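Putative NADPH-dependent oxidoreductase (Desulfitobacterium hafniense DCB-2, PDB 3DB2) probably catalyses an NADPH-dependent oxidation or reduction, as a two-domain member of the Gfo/Idh/MocA family with a Rossmann-fold dinucleotide-binding domain. Local coordinates at the interface of chains A and B. Coordinates in Å, arbitrary orientation; residue numbers count along the deposited sequence, not the author numbering. Chains: chain A/B, putative NADPH-dependent oxidoreductase.

The interface of chains A and B. Residues chain A 201, 220-222; chain B 201, 203, 218, 220.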
loop_
_atom_site.group_PDB
_atom_site.type_symbol
_atom_site.label_atom_id
_atom_site.label_comp_id
_atom_site.label_asym_id
_atom_site.label_seq_id
_atom_site.Cartn_x
_atom_site.Cartn_y
_atom_site.Cartn_z
ATOM N N PHE A 201 9.179 -9.458 -3.221
ATOM C CA PHE A 201 9.279 -9.870 -1.822
ATOM C C PHE A 201 7.834 -9.982 -1.298
ATOM O O PHE A 201 6.995 -9.120 -1.543
ATOM C CB PHE A 201 10.161 -8.978 -0.945
ATOM C CG PHE A 201 10.234 -9.520 0.474
ATOM C CD1 PHE A 201 11.229 -10.444 0.779
ATOM C CD2 PHE A 201 9.352 -9.178 1.485
ATOM C CE1 PHE A 201 11.313 -11.004 2.047
ATOM C CE2 PHE A 201 9.441 -9.719 2.754
ATOM C CZ PHE A 201 10.431 -10.637 3.034
ATOM N N LEU A 220 5.912 -6.726 -2.272
ATOM C CA LEU A 220 6.670 -5.657 -2.917
ATOM C C LEU A 220 7.278 -6.178 -4.228
ATOM O O LEU A 220 7.756 -7.296 -4.344
ATOM C CB LEU A 220 7.781 -5.132 -2.026
ATOM C CG LEU A 220 7.329 -4.564 -0.686
ATOM C CD1 LEU A 220 8.545 -3.962 0.030
ATOM C CD2 LEU A 220 6.213 -3.550 -0.834
ATOM N N LEU A 221 7.273 -5.317 -5.218
ATOM C CA LEU A 221 7.825 -5.516 -6.538
ATOM C C LEU A 221 8.800 -4.399 -6.894
ATOM O O LEU A 221 8.584 -3.235 -6.586
ATOM C CB LEU A 221 6.702 -5.565 -7.583
ATOM C CG LEU A 221 5.463 -6.373 -7.172
ATOM C CD1 LEU A 221 4.192 -5.649 -7.579
ATOM C CD2 LEU A 221 5.513 -7.754 -7.788
ATOM N N GLU A 222 9.891 -4.753 -7.554
ATOM C CA GLU A 222 10.775 -3.789 -8.216
ATOM C C GLU A 222 10.745 -4.125 -9.708
ATOM O O GLU A 222 10.888 -5.318 -10.028
ATOM C CB GLU A 222 12.211 -3.822 -7.759
ATOM C CG GLU A 222 12.440 -3.287 -6.366
ATOM C CD GLU A 222 13.900 -2.884 -6.174
ATOM O OE1 GLU A 222 14.802 -3.689 -6.465
ATOM O OE2 GLU A 222 14.129 -1.750 -5.714
ATOM N N PHE B 201 11.005 -5.406 5.808
ATOM C CA PHE B 201 11.654 -5.544 4.505
ATOM C C PHE B 201 11.436 -4.208 3.768
ATOM O O PHE B 201 10.344 -3.649 3.765
ATOM C CB PHE B 201 11.205 -6.755 3.683
ATOM C CG PHE B 201 11.971 -6.831 2.372
ATOM C CD1 PHE B 201 13.176 -7.528 2.348
ATOM C CD2 PHE B 201 11.565 -6.224 1.195
ATOM C CE1 PHE B 201 13.937 -7.590 1.188
ATOM C CE2 PHE B 201 12.310 -6.298 0.033
ATOM C CZ PHE B 201 13.503 -6.988 0.033
ATOM N N PHE B 203 12.250 -2.044 -0.082
ATOM C CA PHE B 203 12.844 -1.670 -1.360
ATOM C C PHE B 203 12.900 -0.136 -1.399
ATOM O O PHE B 203 11.887 0.533 -1.119
ATOM C CB PHE B 203 12.102 -2.189 -2.550
ATOM C CG PHE B 203 12.214 -3.672 -2.901
ATOM C CD1 PHE B 203 13.424 -4.318 -2.912
ATOM C CD2 PHE B 203 11.057 -4.380 -3.245
ATOM C CE1 PHE B 203 13.574 -5.643 -3.270
ATOM C CE2 PHE B 203 11.187 -5.719 -3.586
ATOM C CZ PHE B 203 12.415 -6.355 -3.587
ATOM N N GLN B 218 9.281 1.577 -0.263
ATOM C CA GLN B 218 8.109 0.770 0.071
ATOM C C GLN B 218 8.605 -0.263 1.092
ATOM O O GLN B 218 9.514 -1.026 0.811
ATOM C CB GLN B 218 7.511 0.148 -1.156
ATOM C CG GLN B 218 6.798 1.200 -2.000
ATOM C CD GLN B 218 6.016 0.652 -3.166
ATOM O OE1 GLN B 218 6.547 -0.183 -3.906
ATOM N NE2 GLN B 218 4.772 1.067 -3.371
ATOM N N LEU B 220 7.655 -3.265 4.010
ATOM C CA LEU B 220 6.754 -4.229 4.637
ATOM C C LEU B 220 7.203 -4.486 6.084
ATOM O O LEU B 220 8.375 -4.583 6.412
ATOM C CB LEU B 220 6.719 -5.546 3.884
ATOM C CG LEU B 220 6.275 -5.453 2.429
ATOM C CD1 LEU B 220 6.168 -6.873 1.856
ATOM C CD2 LEU B 220 4.976 -4.690 2.268
HETATM O O HOH W 1 8.597 -1.919 -3.963
#
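Water 1 is held between the two subunits, 2.7 Å from the side-chain amide oxygen OE1 of B:Gln218 and 2.9 Å from the backbone carbonyl O of A:Leu221. Glutamine suits this place because its chain, extended beyond CG, carries a polar amide to the water while its CB packs against CD2 of A:Leu220. Beside this bridge, strands 197-205 and 216-223 of both chains bring apolar side chains together about the two-fold axis. A:Phe201 and B:Phe201 lie face on face, centroids 4.0 Å apart and planes 9° from parallel; a flat apolar ring suits a position that meets its own twin. With CG anti to the backbone N (chi1 -178°), each ring spreads over its twin, and CB of A:Phe201 comes 3.6 Å from CE2 of B:Phe201. Were A:Phe201 cut back to an alanine, one face of the B:Phe201 ring would probably lose its stacking partner, and CD1 of B:Leu220 the ring edge it touches. The leucines A:Leu220 and B:Leu220 meet tip to tip, their branch carbons CG a tight 3.4 Å apart; compact, forked side chains fit such close symmetric packing. B:Phe203 is sandwiched, its two broad faces serving both chains: CE2 of its neighbour B:Phe201 points at the centre of one face, while CG of A:Glu222 lies over the other, 3.5 Å from the ring atom CG, in a CH-pi contact. Glutamate suits the place because its methylene CG can lie on the ring while the carboxylate, nearly parallel to it, passes over the CD1 rim and beyond. This symmetric interface of the deposited dimer may be the biological one. At the rim of the B:Phe203 ring, CD2 meets CB of A:Leu220 at 3.6 Å.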